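PDB 4YIV: apical membrane antigen AMA1 from Toxoplasma gondii ME49, which acts in host cell invasion as a microneme protein of the moving junction, the ring formed between the parasite's apical tip and the host cell membrane. Local coordinates for residues 23-26 with 30-33; 68-71 with 77-80; 116-121 with 130-135; 243-246 with 250-253. One frame throughout, in Å; residues are numbered along the deposited sequence. Where two conformers were deposited one is given.

Contact 1: 23-26 with 30-33. With CO (cobalt (II) ion), chain I; NAG (2-acetamido-2-deoxy-beta-D-glucopyranose), chain B.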
loop_
_atom_site.group_PDB
_atom_site.type_symbol
_atom_site.label_atom_id
_atom_site.label_comp_id
_atom_site.label_asym_id
_atom_site.label_seq_id
_atom_site.Cartn_x
_atom_site.Cartn_y
_atom_site.Cartn_z
ATOM N N PHE A 23 -16.393 3.422 8.880
ATOM C CA PHE A 23 -15.918 3.763 7.550
ATOM C C PHE A 23 -14.608 4.531 7.644
ATOM O O PHE A 23 -13.642 4.204 6.944
ATOM C CB PHE A 23 -16.966 4.578 6.793
ATOM C CG PHE A 23 -16.456 5.214 5.522
ATOM C CD1 PHE A 23 -16.335 4.480 4.351
ATOM C CD2 PHE A 23 -16.105 6.552 5.509
ATOM C CE1 PHE A 23 -15.859 5.075 3.188
ATOM C CE2 PHE A 23 -15.640 7.163 4.354
ATOM C CZ PHE A 23 -15.512 6.429 3.193
ATOM N N MET A 24 -14.560 5.524 8.528
ATOM C CA MET A 24 -13.367 6.354 8.671
ATOM C C MET A 24 -12.166 5.607 9.227
ATOM O O MET A 24 -11.023 6.018 8.982
ATOM C CB MET A 24 -13.645 7.553 9.565
ATOM C CG MET A 24 -14.568 8.586 8.953
ATOM S SD MET A 24 -14.008 9.282 7.391
ATOM C CE MET A 24 -12.532 10.127 7.951
ATOM N N GLU A 25 -12.412 4.544 9.993
ATOM C CA GLU A 25 -11.339 3.690 10.517
ATOM C C GLU A 25 -10.395 3.166 9.414
ATOM O O GLU A 25 -9.190 3.038 9.619
ATOM C CB GLU A 25 -11.937 2.489 11.267
ATOM C CG GLU A 25 -12.106 2.691 12.763
ATOM C CD GLU A 25 -10.928 2.164 13.585
ATOM O OE1 GLU A 25 -10.655 0.950 13.553
ATOM O OE2 GLU A 25 -10.282 2.960 14.294
ATOM N N ARG A 26 -10.931 2.906 8.231
ATOM C CA ARG A 26 -10.127 2.301 7.184
ATOM C C ARG A 26 -8.966 3.189 6.759
ATOM O O ARG A 26 -8.042 2.721 6.076
ATOM C CB ARG A 26 -10.994 1.952 5.976
ATOM C CG ARG A 26 -11.431 3.105 5.156
ATOM C CD ARG A 26 -12.491 2.709 4.137
ATOM N NE ARG A 26 -13.532 1.879 4.731
ATOM C CZ ARG A 26 -14.530 1.316 4.058
ATOM N NH1 ARG A 26 -14.648 1.497 2.737
ATOM N NH2 ARG A 26 -15.413 0.581 4.728
ATOM N N THR A 30 -1.954 3.816 10.894
ATOM C CA THR A 30 -1.197 3.492 12.104
ATOM C C THR A 30 -1.838 2.335 12.891
ATOM O O THR A 30 -1.165 1.492 13.486
ATOM C CB THR A 30 -1.088 4.723 13.040
ATOM O OG1 THR A 30 -0.594 5.844 12.297
ATOM C CG2 THR A 30 -0.142 4.412 14.171
ATOM N N HIS A 31 -3.172 2.380 12.890
ATOM C CA HIS A 31 -4.036 1.439 13.590
ATOM C C HIS A 31 -4.017 0.022 13.014
ATOM O O HIS A 31 -3.778 -0.940 13.702
ATOM C CB HIS A 31 -5.476 1.992 13.628
ATOM C CG HIS A 31 -6.428 1.167 14.440
ATOM N ND1 HIS A 31 -6.042 0.495 15.579
ATOM C CD2 HIS A 31 -7.754 0.929 14.294
ATOM C CE1 HIS A 31 -7.080 -0.141 16.090
ATOM N NE2 HIS A 31 -8.133 0.106 15.329
ATOM N N HIS A 32 -4.264 -0.095 11.730
ATOM C CA HIS A 32 -4.448 -1.371 11.070
ATOM C C HIS A 32 -3.179 -1.849 10.353
ATOM O O HIS A 32 -2.725 -2.963 10.511
ATOM C CB HIS A 32 -5.613 -1.196 10.097
ATOM C CG HIS A 32 -6.814 -0.606 10.748
ATOM N ND1 HIS A 32 -7.622 0.334 10.146
ATOM C CD2 HIS A 32 -7.339 -0.827 11.974
ATOM C CE1 HIS A 32 -8.594 0.660 10.973
ATOM N NE2 HIS A 32 -8.457 -0.044 12.077
ATOM N N HIS A 33 -2.602 -0.962 9.550
ATOM C CA HIS A 33 -1.441 -1.415 8.763
ATOM C C HIS A 33 -0.207 -1.654 9.656
ATOM O O HIS A 33 0.429 -2.705 9.572
ATOM C CB HIS A 33 -1.085 -0.411 7.636
ATOM C CG HIS A 33 0.102 -0.834 6.810
ATOM N ND1 HIS A 33 0.079 -1.946 5.995
ATOM C CD2 HIS A 33 1.344 -0.296 6.676
ATOM C CE1 HIS A 33 1.255 -2.078 5.400
ATOM N NE2 HIS A 33 2.040 -1.091 5.796
HETATM CO CO CO I . -9.534 -0.616 14.642
HETATM C C1 NAG B . -5.315 6.120 14.747
HETATM C C2 NAG B . -5.912 7.072 15.779
HETATM C C3 NAG B . -4.957 7.300 16.942
HETATM C C4 NAG B . -4.501 5.963 17.504
HETATM C C5 NAG B . -3.914 5.103 16.393
HETATM C C6 NAG B . -3.466 3.750 16.933
HETATM C C7 NAG B . -7.374 8.505 14.477
HETATM C C8 NAG B . -7.521 9.819 13.768
HETATM N N2 NAG B . -6.242 8.339 15.154
HETATM O O3 NAG B . -5.617 8.052 17.965
HETATM O O4 NAG B . -3.514 6.180 18.518
HETATM O O5 NAG B . -4.878 4.905 15.359
HETATM O O6 NAG B . -4.612 3.001 17.353
HETATM O O7 NAG B . -8.239 7.645 14.435
HETATM O O HOH W 1 -10.518 0.802 16.429
HETATM O O HOH W 2 -9.779 -1.523 16.513
HETATM O O HOH W 3 -9.209 -2.700 14.314
#

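Contact 2: 68-71 with 77-80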
loop_
_atom_site.group_PDB
_atom_site.type_symbol
_atom_site.label_atom_id
_atom_site.label_comp_id
_atom_site.label_asym_id
_atom_site.label_seq_id
_atom_site.Cartn_x
_atom_site.Cartn_y
_atom_site.Cartn_z
ATOM N N LEU A 68 13.980 -2.009 -10.783
ATOM C CA LEU A 68 15.376 -2.447 -10.700
ATOM C C LEU A 68 16.282 -1.575 -11.564
ATOM O O LEU A 68 15.811 -0.886 -12.460
ATOM C CB LEU A 68 15.513 -3.906 -11.133
ATOM C CG LEU A 68 14.527 -4.914 -10.549
ATOM C CD1 LEU A 68 15.007 -6.310 -10.880
ATOM C CD2 LEU A 68 14.371 -4.745 -9.060
ATOM N N GLN A 69 17.583 -1.617 -11.302
ATOM C CA GLN A 69 18.547 -0.832 -12.101
ATOM C C GLN A 69 19.666 -1.734 -12.656
ATOM O O GLN A 69 20.861 -1.468 -12.470
ATOM C CB GLN A 69 19.129 0.306 -11.253
ATOM C CG GLN A 69 18.118 1.427 -10.836
ATOM C CD GLN A 69 17.579 2.238 -12.008
ATOM O OE1 GLN A 69 18.239 2.405 -13.043
ATOM N NE2 GLN A 69 16.366 2.750 -11.848
ATOM N N GLN A 70 19.267 -2.848 -13.259
ATOM C CA GLN A 70 20.197 -3.753 -13.911
ATOM C C GLN A 70 20.636 -3.118 -15.231
ATOM O O GLN A 70 19.953 -2.233 -15.736
ATOM C CB GLN A 70 19.541 -5.111 -14.192
ATOM C CG GLN A 70 19.251 -5.951 -12.901
ATOM C CD GLN A 70 18.319 -7.106 -13.170
ATOM O OE1 GLN A 70 17.472 -7.028 -14.056
ATOM N NE2 GLN A 70 18.483 -8.193 -12.426
ATOM N N PRO A 71 21.751 -3.594 -15.799
ATOM C CA PRO A 71 22.160 -3.184 -17.148
ATOM C C PRO A 71 21.033 -3.392 -18.139
ATOM O O PRO A 71 20.326 -4.404 -18.037
ATOM C CB PRO A 71 23.334 -4.120 -17.470
ATOM C CG PRO A 71 23.890 -4.495 -16.144
ATOM C CD PRO A 71 22.691 -4.566 -15.212
ATOM N N ARG A 77 16.484 -8.410 -17.335
ATOM C CA ARG A 77 15.098 -8.091 -17.666
ATOM C C ARG A 77 14.517 -6.895 -16.908
ATOM O O ARG A 77 13.468 -6.400 -17.287
ATOM C CB ARG A 77 14.227 -9.324 -17.423
ATOM C CG ARG A 77 14.570 -10.492 -18.360
ATOM C CD ARG A 77 13.793 -10.392 -19.655
ATOM N NE ARG A 77 13.876 -11.637 -20.413
ATOM C CZ ARG A 77 13.332 -12.792 -20.033
ATOM N NH1 ARG A 77 12.650 -12.879 -18.892
ATOM N NH2 ARG A 77 13.468 -13.870 -20.797
ATOM N N ASN A 78 15.219 -6.406 -15.886
ATOM C CA ASN A 78 14.727 -5.331 -15.022
ATOM C C ASN A 78 13.273 -5.531 -14.589
ATOM O O ASN A 78 12.439 -4.628 -14.675
ATOM C CB ASN A 78 14.913 -3.986 -15.716
ATOM C CG ASN A 78 16.332 -3.466 -15.545
ATOM O OD1 ASN A 78 16.767 -3.195 -14.428
ATOM N ND2 ASN A 78 17.081 -3.398 -16.637
ATOM N N ASN A 79 12.996 -6.749 -14.148
ATOM C CA ASN A 79 11.677 -7.121 -13.655
ATOM C C ASN A 79 11.739 -7.940 -12.369
ATOM O O ASN A 79 12.229 -9.072 -12.335
ATOM C CB ASN A 79 10.962 -7.893 -14.768
ATOM C CG ASN A 79 9.566 -8.369 -14.389
ATOM O OD1 ASN A 79 9.022 -8.056 -13.327
ATOM N ND2 ASN A 79 8.972 -9.138 -15.290
ATOM N N PHE A 80 11.200 -7.374 -11.295
ATOM C CA PHE A 80 11.398 -7.967 -9.977
ATOM C C PHE A 80 10.582 -9.213 -9.800
ATOM O O PHE A 80 10.811 -9.969 -8.867
ATOM C CB PHE A 80 11.084 -6.940 -8.884
ATOM C CG PHE A 80 9.606 -6.734 -8.580
ATOM C CD1 PHE A 80 8.708 -6.243 -9.526
ATOM C CD2 PHE A 80 9.156 -6.931 -7.285
ATOM C CE1 PHE A 80 7.381 -6.026 -9.191
ATOM C CE2 PHE A 80 7.848 -6.711 -6.940
ATOM C CZ PHE A 80 6.950 -6.251 -7.893
HETATM O O HOH W 4 12.309 -2.466 -13.063
#

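Contact 3: 116-121 with 130-135. With CD (cadmium ion), chain D.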
loop_
_atom_site.group_PDB
_atom_site.type_symbol
_atom_site.label_atom_id
_atom_site.label_comp_id
_atom_site.label_asym_id
_atom_site.label_seq_id
_atom_site.Cartn_x
_atom_site.Cartn_y
_atom_site.Cartn_z
ATOM N N PHE A 116 2.020 -18.740 -8.082
ATOM C CA PHE A 116 1.103 -19.843 -7.865
ATOM C C PHE A 116 -0.258 -19.419 -8.401
ATOM O O PHE A 116 -0.692 -18.289 -8.157
ATOM C CB PHE A 116 1.027 -20.226 -6.402
ATOM C CG PHE A 116 0.421 -21.587 -6.177
ATOM C CD1 PHE A 116 1.193 -22.741 -6.310
ATOM C CD2 PHE A 116 -0.918 -21.714 -5.862
ATOM C CE1 PHE A 116 0.635 -24.001 -6.124
ATOM C CE2 PHE A 116 -1.487 -22.975 -5.651
ATOM C CZ PHE A 116 -0.706 -24.117 -5.781
ATOM N N PRO A 117 -0.930 -20.302 -9.163
ATOM C CA PRO A 117 -2.170 -19.857 -9.802
ATOM C C PRO A 117 -3.344 -19.772 -8.832
ATOM O O PRO A 117 -3.567 -20.696 -8.051
ATOM C CB PRO A 117 -2.413 -20.932 -10.862
ATOM C CG PRO A 117 -1.833 -22.161 -10.246
ATOM C CD PRO A 117 -0.618 -21.707 -9.489
ATOM N N MET A 118 -4.090 -18.680 -8.904
ATOM C CA MET A 118 -5.212 -18.452 -8.009
ATOM C C MET A 118 -6.271 -19.575 -8.118
ATOM O O MET A 118 -6.974 -19.895 -7.146
ATOM C CB MET A 118 -5.838 -17.119 -8.329
ATOM C CG MET A 118 -7.026 -16.759 -7.454
ATOM S SD MET A 118 -6.663 -16.753 -5.649
ATOM C CE MET A 118 -5.276 -15.603 -5.601
ATOM N N GLU A 119 -6.378 -20.197 -9.292
ATOM C CA GLU A 119 -7.387 -21.239 -9.470
ATOM C C GLU A 119 -7.165 -22.378 -8.507
ATOM O O GLU A 119 -8.114 -22.956 -7.986
ATOM C CB GLU A 119 -7.382 -21.749 -10.924
ATOM C CG GLU A 119 -8.138 -20.864 -11.847
ATOM C CD GLU A 119 -9.624 -20.850 -11.553
ATOM O OE1 GLU A 119 -10.196 -21.972 -11.502
ATOM O OE2 GLU A 119 -10.185 -19.729 -11.347
ATOM N N LEU A 120 -5.911 -22.724 -8.254
ATOM C CA LEU A 120 -5.647 -23.818 -7.352
ATOM C C LEU A 120 -5.902 -23.401 -5.896
ATOM O O LEU A 120 -6.328 -24.221 -5.108
ATOM C CB LEU A 120 -4.225 -24.346 -7.547
ATOM C CG LEU A 120 -4.119 -25.417 -8.633
ATOM C CD1 LEU A 120 -4.707 -24.977 -9.922
ATOM C CD2 LEU A 120 -2.673 -25.711 -8.824
ATOM N N LEU A 121 -5.689 -22.131 -5.556
ATOM C CA LEU A 121 -5.923 -21.665 -4.192
ATOM C C LEU A 121 -7.413 -21.616 -3.910
ATOM O O LEU A 121 -7.872 -21.924 -2.812
ATOM C CB LEU A 121 -5.333 -20.270 -3.974
ATOM C CG LEU A 121 -3.803 -20.127 -4.059
ATOM C CD1 LEU A 121 -3.389 -18.652 -3.903
ATOM C CD2 LEU A 121 -3.159 -20.959 -3.018
ATOM N N SER A 130 -12.012 -15.147 1.654
ATOM C CA SER A 130 -13.169 -14.952 0.782
ATOM C C SER A 130 -12.939 -14.119 -0.482
ATOM O O SER A 130 -13.888 -13.901 -1.240
ATOM C CB SER A 130 -14.268 -14.292 1.607
ATOM O OG SER A 130 -14.045 -12.898 1.679
ATOM N N THR A 131 -11.718 -13.612 -0.701
ATOM C CA THR A 131 -11.400 -12.807 -1.900
ATOM C C THR A 131 -10.126 -13.335 -2.520
ATOM O O THR A 131 -9.320 -13.985 -1.845
ATOM C CB THR A 131 -11.224 -11.283 -1.630
ATOM O OG1 THR A 131 -10.003 -11.051 -0.880
ATOM C CG2 THR A 131 -12.417 -10.711 -0.906
ATOM N N ASP A 132 -9.933 -13.075 -3.811
ATOM C CA ASP A 132 -8.773 -13.645 -4.479
ATOM C C ASP A 132 -7.534 -12.994 -3.882
ATOM O O ASP A 132 -6.542 -13.679 -3.629
ATOM C CB ASP A 132 -8.823 -13.439 -6.002
ATOM C CG ASP A 132 -9.749 -14.465 -6.706
ATOM O OD1 ASP A 132 -10.157 -15.457 -6.065
ATOM O OD2 ASP A 132 -10.082 -14.277 -7.896
ATOM N N LEU A 133 -7.588 -11.680 -3.647
ATOM C CA LEU A 133 -6.423 -11.008 -3.054
ATOM C C LEU A 133 -6.106 -11.617 -1.682
ATOM O O LEU A 133 -4.944 -11.898 -1.330
ATOM C CB LEU A 133 -6.664 -9.512 -2.935
ATOM C CG LEU A 133 -5.511 -8.728 -2.243
ATOM C CD1 LEU A 133 -4.162 -8.956 -2.915
ATOM C CD2 LEU A 133 -5.806 -7.217 -2.239
ATOM N N GLY A 134 -7.150 -11.842 -0.896
ATOM C CA GLY A 134 -6.984 -12.514 0.377
ATOM C C GLY A 134 -6.433 -13.916 0.303
ATOM O O GLY A 134 -5.692 -14.317 1.193
ATOM N N ARG A 135 -6.791 -14.672 -0.739
ATOM C CA ARG A 135 -6.297 -16.027 -0.914
ATOM C C ARG A 135 -4.795 -15.998 -1.168
ATOM O O ARG A 135 -4.039 -16.867 -0.688
ATOM C CB ARG A 135 -7.004 -16.727 -2.082
ATOM C CG ARG A 135 -8.475 -17.066 -1.804
ATOM C CD ARG A 135 -9.142 -17.852 -2.956
ATOM N NE ARG A 135 -10.516 -18.108 -2.519
ATOM C CZ ARG A 135 -11.567 -17.347 -2.813
ATOM N NH1 ARG A 135 -11.465 -16.313 -3.656
ATOM N NH2 ARG A 135 -12.752 -17.651 -2.272
HETATM CD CD CD D . -12.364 -20.773 -10.888
HETATM O O HOH W 5 -10.000 -20.954 -1.271
HETATM O O HOH W 6 -13.194 -18.467 -10.794
#

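Contact 4: 243-246 with 250-253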
loop_
_atom_site.group_PDB
_atom_site.type_symbol
_atom_site.label_atom_id
_atom_site.label_comp_id
_atom_site.label_asym_id
_atom_site.label_seq_id
_atom_site.Cartn_x
_atom_site.Cartn_y
_atom_site.Cartn_z
ATOM N N LYS A 243 -11.706 22.625 16.649
ATOM C CA LYS A 243 -12.534 23.798 16.956
ATOM C C LYS A 243 -13.948 23.629 16.407
ATOM O O LYS A 243 -14.457 24.486 15.672
ATOM C CB LYS A 243 -11.890 25.060 16.382
ATOM C CG LYS A 243 -10.492 25.344 16.931
ATOM C CD LYS A 243 -9.765 26.456 16.143
ATOM C CE LYS A 243 -9.227 25.963 14.784
ATOM N NZ LYS A 243 -8.768 27.066 13.870
ATOM N N GLY A 244 -14.557 22.495 16.733
ATOM C CA GLY A 244 -15.910 22.200 16.318
ATOM C C GLY A 244 -16.187 22.211 14.829
ATOM O O GLY A 244 -17.339 22.385 14.433
ATOM N N ARG A 245 -15.172 22.024 13.987
ATOM C CA ARG A 245 -15.453 21.838 12.562
ATOM C C ARG A 245 -14.392 20.981 11.866
ATOM O O ARG A 245 -13.393 20.597 12.475
ATOM C CB ARG A 245 -15.590 23.187 11.856
ATOM C CG ARG A 245 -14.389 24.081 11.912
ATOM C CD ARG A 245 -14.651 25.360 11.122
ATOM N NE ARG A 245 -13.445 26.180 10.980
ATOM C CZ ARG A 245 -12.725 26.297 9.862
ATOM N NH1 ARG A 245 -13.081 25.665 8.750
ATOM N NH2 ARG A 245 -11.639 27.058 9.848
ATOM N N CYS A 246 -14.626 20.663 10.598
ATOM C CA CYS A 246 -13.693 19.799 9.882
ATOM C C CYS A 246 -12.755 20.663 9.079
ATOM O O CYS A 246 -13.177 21.387 8.170
ATOM C CB CYS A 246 -14.405 18.796 8.959
ATOM S SG CYS A 246 -13.200 17.613 8.220
ATOM N N THR A 250 -5.574 21.647 3.767
ATOM C CA THR A 250 -5.024 22.911 3.291
ATOM C C THR A 250 -5.047 23.978 4.396
ATOM O O THR A 250 -4.420 25.018 4.257
ATOM C CB THR A 250 -5.764 23.458 2.063
ATOM O OG1 THR A 250 -7.130 23.748 2.400
ATOM C CG2 THR A 250 -5.678 22.485 0.906
ATOM N N GLU A 251 -5.759 23.707 5.482
ATOM C CA GLU A 251 -5.886 24.655 6.585
ATOM C C GLU A 251 -4.881 24.398 7.696
ATOM O O GLU A 251 -4.816 25.165 8.649
ATOM C CB GLU A 251 -7.299 24.607 7.186
ATOM C CG GLU A 251 -8.383 25.145 6.266
ATOM C CD GLU A 251 -9.635 25.566 7.034
ATOM O OE1 GLU A 251 -9.516 26.382 7.981
ATOM O OE2 GLU A 251 -10.733 25.073 6.699
ATOM N N LEU A 252 -4.124 23.306 7.596
ATOM C CA LEU A 252 -3.196 22.940 8.653
ATOM C C LEU A 252 -1.813 23.459 8.290
ATOM O O LEU A 252 -1.443 23.518 7.113
ATOM C CB LEU A 252 -3.177 21.419 8.881
ATOM C CG LEU A 252 -4.532 20.738 9.109
ATOM C CD1 LEU A 252 -4.314 19.241 9.287
ATOM C CD2 LEU A 252 -5.292 21.329 10.302
ATOM N N THR A 253 -1.035 23.837 9.298
ATOM C CA THR A 253 0.263 24.472 9.049
ATOM C C THR A 253 1.322 23.511 8.518
ATOM O O THR A 253 2.162 23.895 7.703
ATOM C CB THR A 253 0.800 25.149 10.338
ATOM O OG1 THR A 253 -0.140 26.139 10.765
ATOM C CG2 THR A 253 2.139 25.843 10.084
#

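Contact 1: 23-26 with 30-33
His31 holds CG anti to its backbone N (chi1 -174°), whereas His32 swings CG beside its own N (chi1 -51°), and the two rings thereby converge on the bent side chain of Glu25. One carboxylate oxygen does most of the work. Glu25 OE1 lies 2.2 Å from the cobalt ion, and His31 NE2 is modelled 1.7 Å from the same metal, short enough to be treated with caution. Three waters are also bound to the cobalt. The Glu25 oxygen sits at the edge of the His31 ring, close to its plane, and the two metal ligands are not hydrogen-bonded to each other. In the conformer described here, one of two deposited, His32 NE2 donates to Glu25 OE1 at 2.8 Å, a His-carboxylate bond. The acceptor lies in the imidazole plane, but the nitrogen meets the carboxylate from above, 56° out of its plane. His32 also belongs to the cobalt site, but here its NE2 stands 2.8 Å from the ion, long for a bond. The positive ion would probably draw charge from the shared oxygen. A glycan sugar flanks the site, its O6 3.4 Å from His31 ND1. The arrangement joins the C-terminal part of helix 18-25 to the loop leading to strand 43-47. On that helix, Phe23 and Met24 pack against Leu323 of strand 322-326, while His33 ties the loop to the backbone at Cys59.

Contact 2: 68-71 with 77-80
Asn78 and Gln70 grip each other through three hydrogen bonds. Asn78 OD1 accepts from Gln70 N at 2.8 Å, with the donor in the carbonyl plane and on a lone pair. From the same amide, Asn78 ND2 reaches Gln70 O at 3.2 Å; here the N-H...O path is fairly straight at 160°, although the nitrogen stands above the carbonyl plane. The glutamine side chain reciprocates: its OE1 accepts from Asn78 N at 3.0 Å, nearly along the C=O axis. Each residue thus uses its side chain to hold the other's backbone, a reciprocal side-chain-to-backbone clamp that closes an irregular loop, and the two side chains slide past one another in opposite directions with amide planes 63° apart. Gln70 keeps CG beside its backbone N (chi1 -70°) and runs extended from there, which carries its amide past Asn78. Gln70 NE2 in turn donates to the carbonyls of Leu97 and Gly99, so both polar atoms of the amide are held. A water adds a backbone link, accepting from Leu68 N at 2.9 Å and donating to Asn78 O at 2.7 Å. Outward from this polar core comes the packing: Leu68 CD2 rests 4.0 Å from Phe80 CB, its sister CD1 lying by the Asn79 backbone. The whole contact pins together a long loop between strand 65-68 and helix 87-93, with Phe80 covering His65 and Ile66 of that strand and Gln69 paired by backbone bonds with Lys187.

Contact 3: 116-121 with 130-135
Two helix starts lie side by side, Pro117 and Thr131 at their N-caps, with the CA atoms of Met118 and Asp132 6.9 Å apart and those of Leu121 and Arg135 6.5 Å apart. This is helix-helix packing beside an antiparallel sheet of a PAN-type domain. Met118 carries the contact. With CG anti to its N (chi1 -180°) and two bends further on, its chain doubles over so that SD lies 3.6 Å from Arg135 CB. The terminal methyl CE presses on Asp132 O at 3.0 Å, a tight fit, and CG comes alongside the Asp132 carboxylate. Leu121 adds its CD1 against the Arg135 carbonyl. In the second helix, Thr131 OG1 accepts from Gly134 N in a capping bond. Asp132 OD1 pairs with Arg135 NH1 in a salt bridge whose hydrogen bond is weak, and its other oxygen is bridged to Arg166, so both carboxylate oxygens are engaged. Asp132 and Met118 also touch Tyr161 of strand 159-162. Both carboxylate oxygens of Glu119 bind a cadmium ion, together with Glu122 and a water. A second water joins the two helices: it lies in the guanidinium plane at the edge of Arg135, accepting from NE at 3.2 Å, and stands 2.8 Å from Leu121 O.

Contact 4: 243-246 with 250-253
The guanidinium of Arg245 and the carboxylate of Glu251 meet edge to edge, their planes 32° apart. The arginine approaches end-on, one nitrogen to each oxygen: NH2 to Glu251 OE1 at 2.9 Å and NH1 to Glu251 OE2 at 3.2 Å. Both oxygens use their syn lone pairs, but each lies a little off the guanidinium plane, 24° in the case of OE1, so the fork is slightly twisted. The two side chains come from opposite directions. Arg245 stands with CG between its backbone N and carbonyl carbon (chi1 60°) and then runs straight out to NE, while the glutamate is extended beyond CG; this stretch lets the charges meet although the backbones stay well apart. The salt bridge accounts for all the close atomic contact between the two segments. Glu251 is exposed to solvent, but Arg245 is buried and works for other partners too. Its NE pairs with Asp377, and NH1 is also hydrogen-bonded to Ser397 OG, so two acidic groups and a hydroxyl surround one cation, fixing the rotation of its guanidinium. Next along the strand, Cys246 is joined by a disulfide to Cys322. Lys243 and Gly244, both with positive phi, form the turn between strands 236-242 and 245-248, which pair antiparallel. The arrangement is a bidentate, end-on Arg-Glu salt bridge, set between the start of the second strand of a beta-hairpin and the short 3-10 turn that follows it.

Overall arrangement
The four contacts follow one another along the chain, all within the AMA1 family region of this piece of the protein, and never touch; the centres of contacts 2 and 4 are 44 Å apart, on opposite sides of the chain's centre. All are partly buried, contact 1 nearest that centre and contact 4 farthest. Contact 2 mixes buried residues with an exposed one and uses amide hydrogen bonds in a loop; contact 3 has no exposed touching residue and packs sulfur and methyl between helices. Contact 1 relies on a metal, contact 4 on an exposed glutamate against a buried arginine. Strand 322-326 links contacts 1 and 4, through Leu323 under the helix and Cys322 in the disulfide.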